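Local coordinates for putative exported protein (Bordetella pertussis, PDB 2DVZ) that probably acts as a periplasmic solute receptor of the Bug family, binding glutamate for uptake into the cell, at residues P91-K96 / G150-L155; V109-N114 / A292-E297; T115-A120 / H156-S161; P240-L245 / K296-W301. One frame throughout, in Å; residues are numbered along the deposited sequence.

Interactions 2 and 4 lie side by side, their centres about 6 Å apart: both join helix 288-307 to the paired antiparallel strands 106-121 and 241-248, and they share Lys-296 and Glu-297. Interaction 3 uses the next part of strand 106-121, its centre about 19 Å from that of interaction 2, and faces helix 154-166. Interaction 1 reaches the start of that helix through 150-155, where His-156 of interaction 3 meets Thr-151. The bound glutamate lies among them, touched by Val-154 and Leu-155 from interaction 1 and by Tyr-243 from interaction 4, whose centres are about 13 Å apart. Pro-91 also packs on Tyr-299, bringing the disulfide region against helix 288-307.

Interaction 1: residues P91-K96 / G150-L155; sequences PACRPK and GTCGVL. With GLU (glutamic acid), chain G.
Cys-93 SG, bonded to Cys-152 SG in a disulfide 2.0 Å long, also stands 4.0 Å from the carbonyl O of Thr-151, an oxygen that probably accepts a hydrogen bond from His-156 ND1. The chi3 of -52° gives the disulfide a left-handed twist, more closed than the common value near 90°, and the two CB atoms, Cys-93 CB and Cys-152 CB, are pressed to 3.4 Å. The sulfur of Cys-93 stands opposite its own backbone N (chi1 -173°), reaching off the end of the helix toward Cys-152. Arg-94, the first residue to leave helical geometry, lays its aliphatic part along the bridge, with Arg-94 CG 3.8 Å from Cys-152 SG; farther out, a bend at chi3 turns the guanidinium group, which forms a salt bridge with Asp-97. On the other side a type I turn runs from Gly-150 to Gly-153, closed by Gly-153 N to Gly-150 O at 3.1 Å. Gly-153 takes the N-cap position of the helix whose first turn meets the bound glutamate: Leu-155 CD1 is 3.4 Å from the ligand N, and Val-154 CG1 touches OXT of its alpha-carboxylate. The disulfide thus ties the C-terminal end of helix 84-93 to the turn leading into helix 154-166, while helix 288-307 packs on Pro-91 and Ala-92 and strand 192-196 on Val-154 and Leu-155.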
loop_
_atom_site.group_PDB
_atom_site.type_symbol
_atom_site.label_atom_id
_atom_site.label_comp_id
_atom_site.label_asym_id
_atom_site.label_seq_id
_atom_site.Cartn_x
_atom_site.Cartn_y
_atom_site.Cartn_z
ATOM N N PRO A 91 0.186 -1.305 -13.916
ATOM C CA PRO A 91 0.147 -0.653 -15.211
ATOM C C PRO A 91 1.524 -0.419 -15.820
ATOM O O PRO A 91 1.699 -0.700 -16.995
ATOM C CB PRO A 91 -0.545 0.677 -14.883
ATOM C CG PRO A 91 -1.489 0.315 -13.833
ATOM C CD PRO A 91 -0.792 -0.688 -12.987
ATOM N N ALA A 92 2.479 0.090 -15.040
ATOM C CA ALA A 92 3.829 0.377 -15.538
ATOM C C ALA A 92 4.688 -0.897 -15.717
ATOM O O ALA A 92 5.542 -0.961 -16.615
ATOM C CB ALA A 92 4.542 1.416 -14.642
ATOM N N CYS A 93 4.434 -1.906 -14.880
ATOM C CA CYS A 93 5.135 -3.182 -14.909
ATOM C C CYS A 93 4.669 -4.080 -16.067
ATOM O O CYS A 93 5.472 -4.853 -16.634
ATOM C CB CYS A 93 4.900 -3.912 -13.582
ATOM S SG CYS A 93 5.831 -5.463 -13.300
ATOM N N ARG A 94 3.371 -4.000 -16.398
ATOM C CA ARG A 94 2.775 -4.860 -17.420
ATOM C C ARG A 94 1.974 -4.039 -18.430
ATOM O O ARG A 94 0.757 -4.219 -18.524
ATOM C CB ARG A 94 1.844 -5.876 -16.772
ATOM C CG ARG A 94 2.516 -6.955 -15.972
ATOM C CD ARG A 94 1.458 -7.691 -15.175
ATOM N NE ARG A 94 0.584 -8.495 -16.028
ATOM C CZ ARG A 94 -0.374 -9.316 -15.607
ATOM N NH1 ARG A 94 -0.638 -9.446 -14.310
ATOM N NH2 ARG A 94 -1.089 -10.008 -16.508
ATOM N N PRO A 95 2.656 -3.156 -19.197
ATOM C CA PRO A 95 2.014 -2.147 -20.048
ATOM C C PRO A 95 1.213 -2.655 -21.280
ATOM O O PRO A 95 0.469 -1.858 -21.880
ATOM C CB PRO A 95 3.190 -1.290 -20.513
ATOM C CG PRO A 95 4.383 -2.166 -20.431
ATOM C CD PRO A 95 4.133 -3.105 -19.310
ATOM N N LYS A 96 1.344 -3.943 -21.638
ATOM C CA LYS A 96 0.721 -4.460 -22.863
ATOM C C LYS A 96 -0.325 -5.484 -22.502
ATOM O O LYS A 96 -1.259 -5.696 -23.253
ATOM C CB LYS A 96 1.740 -5.129 -23.838
ATOM C CG LYS A 96 2.892 -4.269 -24.366
ATOM C CD LYS A 96 2.437 -2.858 -24.751
ATOM C CE LYS A 96 3.608 -1.848 -24.758
ATOM N NZ LYS A 96 3.163 -0.399 -24.734
ATOM N N GLY A 150 4.603 -8.311 -3.998
ATOM C CA GLY A 150 4.410 -8.838 -5.346
ATOM C C GLY A 150 5.259 -8.189 -6.418
ATOM O O GLY A 150 5.623 -6.998 -6.329
ATOM N N THR A 151 5.523 -8.960 -7.477
ATOM C CA THR A 151 6.420 -8.542 -8.544
ATOM C C THR A 151 6.097 -7.219 -9.233
ATOM O O THR A 151 7.028 -6.497 -9.651
ATOM C CB THR A 151 6.583 -9.643 -9.605
ATOM O OG1 THR A 151 7.205 -10.770 -8.973
ATOM C CG2 THR A 151 7.440 -9.149 -10.804
ATOM N N CYS A 152 4.822 -6.900 -9.391
ATOM C CA CYS A 152 4.473 -5.673 -10.099
ATOM C C CYS A 152 3.884 -4.615 -9.156
ATOM O O CYS A 152 3.223 -3.657 -9.594
ATOM C CB CYS A 152 3.539 -5.998 -11.283
ATOM S SG CYS A 152 4.435 -6.804 -12.675
ATOM N N GLY A 153 4.156 -4.793 -7.865
ATOM C CA GLY A 153 3.618 -3.958 -6.829
ATOM C C GLY A 153 4.570 -2.864 -6.414
ATOM O O GLY A 153 5.762 -2.893 -6.763
ATOM N N VAL A 154 4.033 -1.905 -5.637
ATOM C CA VAL A 154 4.818 -0.781 -5.149
ATOM C C VAL A 154 6.014 -1.133 -4.257
ATOM O O VAL A 154 6.978 -0.385 -4.205
ATOM C CB VAL A 154 3.914 0.330 -4.487
ATOM C CG1 VAL A 154 3.350 -0.128 -3.211
ATOM C CG2 VAL A 154 4.715 1.605 -4.290
ATOM N N LEU A 155 5.966 -2.252 -3.550
ATOM C CA LEU A 155 7.043 -2.581 -2.635
ATOM C C LEU A 155 8.226 -3.222 -3.368
ATOM O O LEU A 155 9.349 -3.040 -2.945
ATOM C CB LEU A 155 6.518 -3.419 -1.447
ATOM C CG LEU A 155 5.380 -2.692 -0.688
ATOM C CD1 LEU A 155 4.687 -3.620 0.241
ATOM C CD2 LEU A 155 5.908 -1.446 0.052
HETATM N N GLU G . 1.890 -3.389 -1.688
HETATM C CA GLU G . 0.473 -3.014 -1.516
HETATM C C GLU G . 0.242 -1.531 -1.760
HETATM O O GLU G . -0.155 -0.740 -0.899
HETATM C CB GLU G . -0.059 -3.500 -0.172
HETATM C CG GLU G . 0.374 -4.945 0.136
HETATM C CD GLU G . -0.598 -5.710 0.986
HETATM O OE1 GLU G . -1.643 -5.114 1.324
HETATM O OE2 GLU G . -0.340 -6.926 1.300
HETATM O OXT GLU G . 0.410 -1.097 -2.911
#

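Interaction 2: residues V109-N114 / A292-E297; sequences VTNFAN and AKEIKE
Glu-294 and Asn-111 account for most of the buried surface, the carboxylate of the helix residue meeting the amide of the strand residue. The two side chains run nearly perpendicular, and the amide and carboxylate planes are turned 67° apart, so the groups do not lie flat on each other. Asn-111 CB is 3.5 Å from Glu-294 OE1, putting the carboxylate beside the root of the asparagine as well as its amide. Glu-294 gets there by starting opposite its own carbonyl carbon (chi1 -68°) and then running extended toward the strand. Asn-114 takes part through water: one bridging molecule accepts from Asn-114 ND2 at 3.0 Å and donates to Glu-294 OE2. A second donates both to Asn-114 OD1 and, at 2.6 Å, to Glu-294 OE2. Asn-286 adds a direct clasp, its ND2 bonding to Glu-294 OE1 and its OD1 to the backbone N of Asn-111. Classic beta bulges, Val-109 and Thr-110 opposite Leu-245 and Phe-112 and Ala-113 opposite Tyr-243, interrupt the strand around Asn-111. Trp-242 of the adjacent strand packs against Asn-111, Asn-114 and Glu-294. Both carboxylate oxygens therefore accept hydrogen bonds, one from Asn-286 and the other from two waters, a setting that would probably favour the ionised form of Glu-294 even though no basic group is paired with it across this contact.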
loop_
_atom_site.group_PDB
_atom_site.type_symbol
_atom_site.label_atom_id
_atom_site.label_comp_id
_atom_site.label_asym_id
_atom_site.label_seq_id
_atom_site.Cartn_x
_atom_site.Cartn_y
_atom_site.Cartn_z
ATOM N N VAL A 109 -13.948 6.869 -5.419
ATOM C CA VAL A 109 -14.875 7.330 -4.421
ATOM C C VAL A 109 -14.156 8.311 -3.473
ATOM O O VAL A 109 -14.587 9.463 -3.318
ATOM C CB VAL A 109 -15.492 6.136 -3.663
ATOM C CG1 VAL A 109 -16.361 6.631 -2.527
ATOM C CG2 VAL A 109 -16.300 5.237 -4.661
ATOM N N THR A 110 -13.069 7.836 -2.859
ATOM C CA THR A 110 -12.308 8.589 -1.860
ATOM C C THR A 110 -11.020 7.869 -1.447
ATOM O O THR A 110 -10.938 6.623 -1.411
ATOM C CB THR A 110 -13.156 8.917 -0.595
ATOM O OG1 THR A 110 -12.564 10.012 0.118
ATOM C CG2 THR A 110 -13.295 7.696 0.313
ATOM N N ASN A 111 -10.011 8.683 -1.162
ATOM C CA ASN A 111 -8.813 8.244 -0.487
ATOM C C ASN A 111 -9.117 8.150 1.002
ATOM O O ASN A 111 -9.423 9.150 1.647
ATOM C CB ASN A 111 -7.686 9.231 -0.801
ATOM C CG ASN A 111 -6.364 8.886 -0.142
ATOM O OD1 ASN A 111 -6.261 7.990 0.701
ATOM N ND2 ASN A 111 -5.332 9.602 -0.541
ATOM N N PHE A 112 -9.067 6.925 1.534
ATOM C CA PHE A 112 -9.174 6.683 2.973
ATOM C C PHE A 112 -8.016 7.300 3.741
ATOM O O PHE A 112 -8.201 8.064 4.708
ATOM C CB PHE A 112 -9.130 5.197 3.286
ATOM C CG PHE A 112 -10.371 4.425 2.893
ATOM C CD1 PHE A 112 -11.570 5.083 2.547
ATOM C CD2 PHE A 112 -10.347 3.018 2.914
ATOM C CE1 PHE A 112 -12.736 4.353 2.211
ATOM C CE2 PHE A 112 -11.532 2.268 2.601
ATOM C CZ PHE A 112 -12.708 2.932 2.242
ATOM N N ALA A 113 -6.798 6.950 3.348
ATOM C CA ALA A 113 -5.642 7.369 4.157
ATOM C C ALA A 113 -4.387 7.444 3.343
ATOM O O ALA A 113 -4.137 6.645 2.408
ATOM C CB ALA A 113 -5.437 6.437 5.338
ATOM N N ASN A 114 -3.574 8.411 3.721
ATOM C CA ASN A 114 -2.211 8.425 3.303
ATOM C C ASN A 114 -1.369 7.578 4.254
ATOM O O ASN A 114 -1.575 7.610 5.452
ATOM C CB ASN A 114 -1.753 9.863 3.207
ATOM C CG ASN A 114 -2.412 10.582 2.064
ATOM O OD1 ASN A 114 -2.152 10.292 0.891
ATOM N ND2 ASN A 114 -3.242 11.550 2.385
ATOM N N ALA A 292 -8.719 11.016 -7.806
ATOM C CA ALA A 292 -8.359 10.747 -9.220
ATOM C C ALA A 292 -7.059 11.453 -9.589
ATOM O O ALA A 292 -6.250 10.938 -10.373
ATOM C CB ALA A 292 -9.496 11.169 -10.178
ATOM N N LYS A 293 -6.870 12.641 -9.019
ATOM C CA LYS A 293 -5.661 13.432 -9.251
ATOM C C LYS A 293 -4.421 12.753 -8.594
ATOM O O LYS A 293 -3.351 12.688 -9.188
ATOM C CB LYS A 293 -5.864 14.877 -8.787
ATOM C CG LYS A 293 -4.567 15.694 -8.885
ATOM C CD LYS A 293 -4.697 17.174 -8.552
ATOM C CE LYS A 293 -3.336 17.868 -8.805
ATOM N NZ LYS A 293 -3.331 19.319 -8.344
ATOM N N GLU A 294 -4.595 12.231 -7.391
ATOM C CA GLU A 294 -3.594 11.423 -6.704
ATOM C C GLU A 294 -3.260 10.167 -7.483
ATOM O O GLU A 294 -2.082 9.853 -7.665
ATOM C CB GLU A 294 -4.073 11.065 -5.282
ATOM C CG GLU A 294 -4.142 12.320 -4.379
ATOM C CD GLU A 294 -4.839 12.110 -3.070
ATOM O OE1 GLU A 294 -5.742 11.247 -2.935
ATOM O OE2 GLU A 294 -4.470 12.856 -2.148
ATOM N N ILE A 295 -4.299 9.490 -7.986
ATOM C CA ILE A 295 -4.129 8.286 -8.778
ATOM C C ILE A 295 -3.276 8.537 -9.990
ATOM O O ILE A 295 -2.348 7.753 -10.258
ATOM C CB ILE A 295 -5.498 7.622 -9.185
ATOM C CG1 ILE A 295 -6.137 6.961 -7.954
ATOM C CG2 ILE A 295 -5.286 6.617 -10.347
ATOM C CD1 ILE A 295 -7.615 6.722 -8.063
ATOM N N LYS A 296 -3.600 9.612 -10.723
ATOM C CA LYS A 296 -2.871 10.058 -11.924
ATOM C C LYS A 296 -1.426 10.451 -11.597
ATOM O O LYS A 296 -0.484 10.078 -12.315
ATOM C CB LYS A 296 -3.607 11.245 -12.540
ATOM C CG LYS A 296 -2.984 11.836 -13.785
ATOM C CD LYS A 296 -3.111 10.856 -14.977
ATOM C CE LYS A 296 -2.444 11.381 -16.272
ATOM N NZ LYS A 296 -2.280 12.879 -16.227
ATOM N N GLU A 297 -1.243 11.188 -10.506
ATOM C CA GLU A 297 0.112 11.472 -10.010
ATOM C C GLU A 297 0.923 10.210 -9.820
ATOM O O GLU A 297 2.015 10.118 -10.345
ATOM C CB GLU A 297 0.084 12.269 -8.722
ATOM C CG GLU A 297 -0.224 13.709 -8.979
ATOM C CD GLU A 297 -0.658 14.467 -7.725
ATOM O OE1 GLU A 297 -0.903 13.840 -6.647
ATOM O OE2 GLU A 297 -0.748 15.716 -7.848
HETATM O O HOH W 1 -5.128 12.878 0.540
HETATM O O HOH W 2 -2.177 11.978 -1.201
#

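Interaction 3: residues T115-A120 / H156-S161; sequences TANVVA and HLMGES
Met-158, present as selenomethionine, lays the end of its side chain over the root of Asn-117: SE of Met-158 and CB of Asn-117 are 3.7 Å apart, and the terminal CE of Met-158 is equally close, at 3.7 Å, to the same Asn-117 CB. The selenium also passes 3.9 Å from Asn-117 OD1. The two side chains run antiparallel alongside one another, one coming from the helix and the other from the strand. Met-158 can span the gap because it leaves the helix with CG opposite its backbone N (chi1 -162°) and stays extended to the methyl group. That methyl reaches the strand backbone itself, Met-158 CE lying 3.9 Å from Val-118 N and 4.3 Å from Val-119 N. Val-118 points away, and its side chain touches helix 197-205 and strand 210-215, whereas Val-119 points toward the helix and packs on Phe-194. Strand 117-120 and helix 156-161 approach to 10.5 Å between axes and cross at -60°, a separation bridged mainly by Met-158 against Asn-117. Phe-194 and Phe-229 also touch Met-158. The amide of Asn-117 makes a weak hydrogen bond back to Ala-116 O. Asn-117 also touches Asn-196, so the packing adjoins the pocket from behind a glutamate-binding residue. No hydrogen bond joins the two segments: the contact is van der Waals packing, in which selenium takes the place of the natural sulfur.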
loop_
_atom_site.group_PDB
_atom_site.type_symbol
_atom_site.label_atom_id
_atom_site.label_comp_id
_atom_site.label_asym_id
_atom_site.label_seq_id
_atom_site.Cartn_x
_atom_site.Cartn_y
_atom_site.Cartn_z
ATOM N N THR A 115 -0.417 6.820 3.714
ATOM C CA THR A 115 0.274 5.764 4.456
ATOM C C THR A 115 1.784 5.745 4.224
ATOM O O THR A 115 2.264 5.884 3.075
ATOM C CB THR A 115 -0.338 4.407 4.131
ATOM O OG1 THR A 115 -1.733 4.457 4.420
ATOM C CG2 THR A 115 0.248 3.322 4.947
ATOM N N ALA A 116 2.525 5.576 5.329
ATOM C CA ALA A 116 3.990 5.523 5.288
ATOM C C ALA A 116 4.439 4.172 4.798
ATOM O O ALA A 116 3.815 3.149 5.105
ATOM C CB ALA A 116 4.596 5.787 6.692
ATOM N N ASN A 117 5.519 4.180 4.025
ATOM C CA ASN A 117 6.271 2.967 3.751
ATOM C C ASN A 117 7.480 2.865 4.702
ATOM O O ASN A 117 7.838 3.837 5.394
ATOM C CB ASN A 117 6.684 2.892 2.284
ATOM C CG ASN A 117 5.536 2.546 1.349
ATOM O OD1 ASN A 117 5.703 2.572 0.118
ATOM N ND2 ASN A 117 4.384 2.206 1.903
ATOM N N VAL A 118 8.063 1.678 4.774
ATOM C CA VAL A 118 9.103 1.385 5.755
ATOM C C VAL A 118 10.062 0.370 5.184
ATOM O O VAL A 118 9.623 -0.552 4.515
ATOM C CB VAL A 118 8.510 0.868 7.112
ATOM C CG1 VAL A 118 7.725 -0.512 6.976
ATOM C CG2 VAL A 118 9.586 0.876 8.246
ATOM N N VAL A 119 11.362 0.549 5.434
ATOM C CA VAL A 119 12.324 -0.538 5.221
ATOM C C VAL A 119 12.712 -1.071 6.610
ATOM O O VAL A 119 13.179 -0.328 7.483
ATOM C CB VAL A 119 13.548 -0.162 4.288
ATOM C CG1 VAL A 119 14.401 1.013 4.827
ATOM C CG2 VAL A 119 14.422 -1.388 3.971
ATOM N N ALA A 120 12.477 -2.364 6.818
ATOM C CA ALA A 120 12.772 -2.957 8.081
ATOM C C ALA A 120 13.669 -4.188 7.916
ATOM O O ALA A 120 13.804 -4.770 6.791
ATOM C CB ALA A 120 11.464 -3.296 8.846
ATOM N N HIS A 156 7.967 -3.941 -4.474
ATOM C CA HIS A 156 9.022 -4.381 -5.392
ATOM C C HIS A 156 9.677 -3.156 -6.038
ATOM O O HIS A 156 10.883 -3.055 -6.121
ATOM C CB HIS A 156 8.488 -5.372 -6.478
ATOM C CG HIS A 156 9.566 -5.885 -7.414
ATOM N ND1 HIS A 156 9.306 -6.319 -8.702
ATOM C CD2 HIS A 156 10.911 -5.993 -7.255
ATOM C CE1 HIS A 156 10.436 -6.683 -9.283
ATOM N NE2 HIS A 156 11.424 -6.505 -8.432
ATOM N N LEU A 157 8.882 -2.211 -6.506
ATOM C CA LEU A 157 9.447 -0.972 -7.038
ATOM C C LEU A 157 10.224 -0.181 -5.960
ATOM O O LEU A 157 11.294 0.356 -6.227
ATOM C CB LEU A 157 8.343 -0.116 -7.696
ATOM C CG LEU A 157 8.867 1.150 -8.391
ATOM C CD1 LEU A 157 9.847 0.778 -9.565
ATOM C CD2 LEU A 157 7.718 1.992 -8.874
HETATM N N MSE A 158 9.691 -0.141 -4.745
HETATM C CA MSE A 158 10.390 0.432 -3.592
HETATM C C MSE A 158 11.762 -0.177 -3.409
HETATM O O MSE A 158 12.733 0.544 -3.394
HETATM C CB MSE A 158 9.542 0.279 -2.327
HETATM C CG MSE A 158 9.973 1.178 -1.240
HETATM SE SE MSE A 158 9.118 0.809 0.445
HETATM C CE MSE A 158 10.253 2.008 1.579
ATOM N N GLY A 159 11.845 -1.514 -3.332
ATOM C CA GLY A 159 13.111 -2.212 -3.188
ATOM C C GLY A 159 14.129 -1.907 -4.282
ATOM O O GLY A 159 15.311 -1.769 -4.010
ATOM N N GLU A 160 13.640 -1.801 -5.519
ATOM C CA GLU A 160 14.466 -1.604 -6.687
ATOM C C GLU A 160 14.943 -0.183 -6.777
ATOM O O GLU A 160 16.076 0.079 -7.178
ATOM C CB GLU A 160 13.682 -1.994 -7.952
ATOM C CG GLU A 160 13.501 -3.544 -8.147
ATOM C CD GLU A 160 14.806 -4.348 -7.947
ATOM O OE1 GLU A 160 15.799 -4.111 -8.676
ATOM O OE2 GLU A 160 14.839 -5.227 -7.049
ATOM N N SER A 161 14.052 0.741 -6.425
ATOM C CA SER A 161 14.413 2.163 -6.234
ATOM C C SER A 161 15.488 2.390 -5.166
ATOM O O SER A 161 16.404 3.209 -5.360
ATOM C CB SER A 161 13.163 2.977 -5.884
ATOM O OG SER A 161 12.427 3.138 -7.082
#

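Interaction 4: residues P240-L245 / K296-W301; sequences PVWYGL and KEQYDW. With GLU (glutamic acid), chain G.
The indole of Trp-242 is met obliquely by the aliphatic part of Gln-298, with Gln-298 CG 3.5 Å from Trp-242 CZ2, while a water lies in plane at the ring edge, accepting from Trp-242 NE1 at 2.9 Å. Phe-291 adds an edge-to-face partner. The amide plane of Gln-298 stands 83° to the indole; a bend at chi2 (-65°) folds the chain so that CG lies against the indole and the amide turns toward the waters. Gln-298 NE2 donates to the water shared with Trp-242 at 3.0 Å, and to another water at 2.8 Å. That second water donates to Pro-240 O, 2.7 Å away, so the strand and helix are joined through solvent without a direct hydrogen bond. On the next residue, Tyr-243, the phenol reaches the ligand: Tyr-243 OH makes a short but weak hydrogen bond of 2.6 Å to the glutamate O. Helix 288-307 thus covers Trp-242 while Tyr-243 serves the pocket beside helix 32-48; strand 241-248 pairs antiparallel with strands 106-121 and 78-82, and helix 84-93 touches both Trp-242 and Gln-298.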
loop_
_atom_site.group_PDB
_atom_site.type_symbol
_atom_site.label_atom_id
_atom_site.label_comp_id
_atom_site.label_asym_id
_atom_site.label_seq_id
_atom_site.Cartn_x
_atom_site.Cartn_y
_atom_site.Cartn_z
ATOM N N PRO A 240 5.380 8.332 0.311
ATOM C CA PRO A 240 4.358 7.450 0.868
ATOM C C PRO A 240 3.381 6.915 -0.182
ATOM O O PRO A 240 3.451 7.263 -1.375
ATOM C CB PRO A 240 3.635 8.342 1.861
ATOM C CG PRO A 240 3.948 9.760 1.441
ATOM C CD PRO A 240 5.161 9.757 0.610
ATOM N N VAL A 241 2.478 6.068 0.291
ATOM C CA VAL A 241 1.390 5.521 -0.517
ATOM C C VAL A 241 0.029 5.977 0.074
ATOM O O VAL A 241 -0.032 6.948 0.869
ATOM C CB VAL A 241 1.519 3.967 -0.654
ATOM C CG1 VAL A 241 2.818 3.612 -1.325
ATOM C CG2 VAL A 241 1.350 3.225 0.696
ATOM N N TRP A 242 -1.045 5.298 -0.323
ATOM C CA TRP A 242 -2.397 5.597 0.134
ATOM C C TRP A 242 -3.305 4.415 -0.174
ATOM O O TRP A 242 -2.937 3.521 -0.957
ATOM C CB TRP A 242 -2.991 6.919 -0.438
ATOM C CG TRP A 242 -2.734 7.251 -1.936
ATOM C CD1 TRP A 242 -2.118 8.359 -2.402
ATOM C CD2 TRP A 242 -3.107 6.475 -3.105
ATOM N NE1 TRP A 242 -2.079 8.346 -3.771
ATOM C CE2 TRP A 242 -2.696 7.214 -4.237
ATOM C CE3 TRP A 242 -3.763 5.240 -3.300
ATOM C CZ2 TRP A 242 -2.859 6.741 -5.574
ATOM C CZ3 TRP A 242 -3.928 4.750 -4.648
ATOM C CH2 TRP A 242 -3.476 5.521 -5.760
ATOM N N TYR A 243 -4.456 4.413 0.493
ATOM C CA TYR A 243 -5.507 3.421 0.320
ATOM C C TYR A 243 -6.849 4.118 0.139
ATOM O O TYR A 243 -7.176 5.017 0.886
ATOM C CB TYR A 243 -5.542 2.455 1.533
ATOM C CG TYR A 243 -4.228 1.730 1.606
ATOM C CD1 TYR A 243 -4.031 0.539 0.879
ATOM C CD2 TYR A 243 -3.143 2.275 2.328
ATOM C CE1 TYR A 243 -2.794 -0.108 0.887
ATOM C CE2 TYR A 243 -1.908 1.617 2.369
ATOM C CZ TYR A 243 -1.731 0.443 1.635
ATOM O OH TYR A 243 -0.507 -0.191 1.650
ATOM N N GLY A 244 -7.626 3.695 -0.849
ATOM C CA GLY A 244 -8.912 4.324 -1.091
ATOM C C GLY A 244 -9.964 3.392 -1.655
ATOM O O GLY A 244 -9.735 2.189 -1.810
ATOM N N LEU A 245 -11.119 3.967 -1.983
ATOM C CA LEU A 245 -12.266 3.192 -2.361
ATOM C C LEU A 245 -12.595 3.461 -3.831
ATOM O O LEU A 245 -12.594 4.591 -4.272
ATOM C CB LEU A 245 -13.444 3.488 -1.424
ATOM C CG LEU A 245 -14.658 2.547 -1.515
ATOM C CD1 LEU A 245 -14.379 1.039 -1.172
ATOM C CD2 LEU A 245 -15.731 3.080 -0.635
ATOM N N LYS A 296 -3.600 9.612 -10.723
ATOM C CA LYS A 296 -2.871 10.058 -11.924
ATOM C C LYS A 296 -1.426 10.451 -11.597
ATOM O O LYS A 296 -0.484 10.078 -12.315
ATOM C CB LYS A 296 -3.607 11.245 -12.540
ATOM C CG LYS A 296 -2.984 11.836 -13.785
ATOM C CD LYS A 296 -3.111 10.856 -14.977
ATOM C CE LYS A 296 -2.444 11.381 -16.272
ATOM N NZ LYS A 296 -2.280 12.879 -16.227
ATOM N N GLU A 297 -1.243 11.188 -10.506
ATOM C CA GLU A 297 0.112 11.472 -10.010
ATOM C C GLU A 297 0.923 10.210 -9.820
ATOM O O GLU A 297 2.015 10.118 -10.345
ATOM C CB GLU A 297 0.084 12.269 -8.722
ATOM C CG GLU A 297 -0.224 13.709 -8.979
ATOM C CD GLU A 297 -0.658 14.467 -7.725
ATOM O OE1 GLU A 297 -0.903 13.840 -6.647
ATOM O OE2 GLU A 297 -0.748 15.716 -7.848
ATOM N N GLN A 298 0.398 9.230 -9.097
ATOM C CA GLN A 298 1.177 8.030 -8.860
ATOM C C GLN A 298 1.425 7.277 -10.170
ATOM O O GLN A 298 2.510 6.815 -10.404
ATOM C CB GLN A 298 0.526 7.116 -7.810
ATOM C CG GLN A 298 0.457 7.701 -6.395
ATOM C CD GLN A 298 1.820 7.936 -5.727
ATOM O OE1 GLN A 298 2.806 7.258 -6.002
ATOM N NE2 GLN A 298 1.850 8.868 -4.815
ATOM N N TYR A 299 0.391 7.137 -10.991
ATOM C CA TYR A 299 0.492 6.504 -12.290
ATOM C C TYR A 299 1.602 7.112 -13.121
ATOM O O TYR A 299 2.439 6.398 -13.653
ATOM C CB TYR A 299 -0.837 6.648 -13.024
ATOM C CG TYR A 299 -0.893 5.990 -14.381
ATOM C CD1 TYR A 299 -1.435 4.717 -14.530
ATOM C CD2 TYR A 299 -0.424 6.654 -15.519
ATOM C CE1 TYR A 299 -1.502 4.094 -15.788
ATOM C CE2 TYR A 299 -0.480 6.042 -16.796
ATOM C CZ TYR A 299 -1.030 4.768 -16.910
ATOM O OH TYR A 299 -1.093 4.170 -18.140
ATOM N N ASP A 300 1.618 8.428 -13.238
ATOM C CA ASP A 300 2.633 9.096 -14.037
ATOM C C ASP A 300 4.008 8.895 -13.471
ATOM O O ASP A 300 4.956 8.665 -14.222
ATOM C CB ASP A 300 2.319 10.589 -14.202
ATOM C CG ASP A 300 1.121 10.825 -15.119
ATOM O OD1 ASP A 300 0.699 9.866 -15.825
ATOM O OD2 ASP A 300 0.609 11.966 -15.138
ATOM N N TRP A 301 4.117 8.979 -12.148
ATOM C CA TRP A 301 5.393 8.767 -11.500
ATOM C C TRP A 301 5.939 7.324 -11.762
ATOM O O TRP A 301 7.107 7.173 -12.091
ATOM C CB TRP A 301 5.277 9.109 -10.020
ATOM C CG TRP A 301 6.347 8.522 -9.190
ATOM C CD1 TRP A 301 7.593 9.060 -8.942
ATOM C CD2 TRP A 301 6.297 7.277 -8.482
ATOM N NE1 TRP A 301 8.310 8.221 -8.131
ATOM C CE2 TRP A 301 7.544 7.124 -7.823
ATOM C CE3 TRP A 301 5.322 6.276 -8.341
ATOM C CZ2 TRP A 301 7.851 5.987 -7.033
ATOM C CZ3 TRP A 301 5.626 5.141 -7.559
ATOM C CH2 TRP A 301 6.882 5.013 -6.918
HETATM N N GLU G . 1.890 -3.389 -1.688
HETATM C CA GLU G . 0.473 -3.014 -1.516
HETATM C C GLU G . 0.242 -1.531 -1.760
HETATM O O GLU G . -0.155 -0.740 -0.899
HETATM C CB GLU G . -0.059 -3.500 -0.172
HETATM C CG GLU G . 0.374 -4.945 0.136
HETATM C CD GLU G . -0.598 -5.710 0.986
HETATM O OE1 GLU G . -1.643 -5.114 1.324
HETATM O OE2 GLU G . -0.340 -6.926 1.300
HETATM O OXT GLU G . 0.410 -1.097 -2.911
HETATM O O HOH W 3 4.254 5.595 -3.723
HETATM O O HOH W 4 3.741 9.530 -2.797
HETATM O O HOH W 5 -0.577 10.679 -4.710
#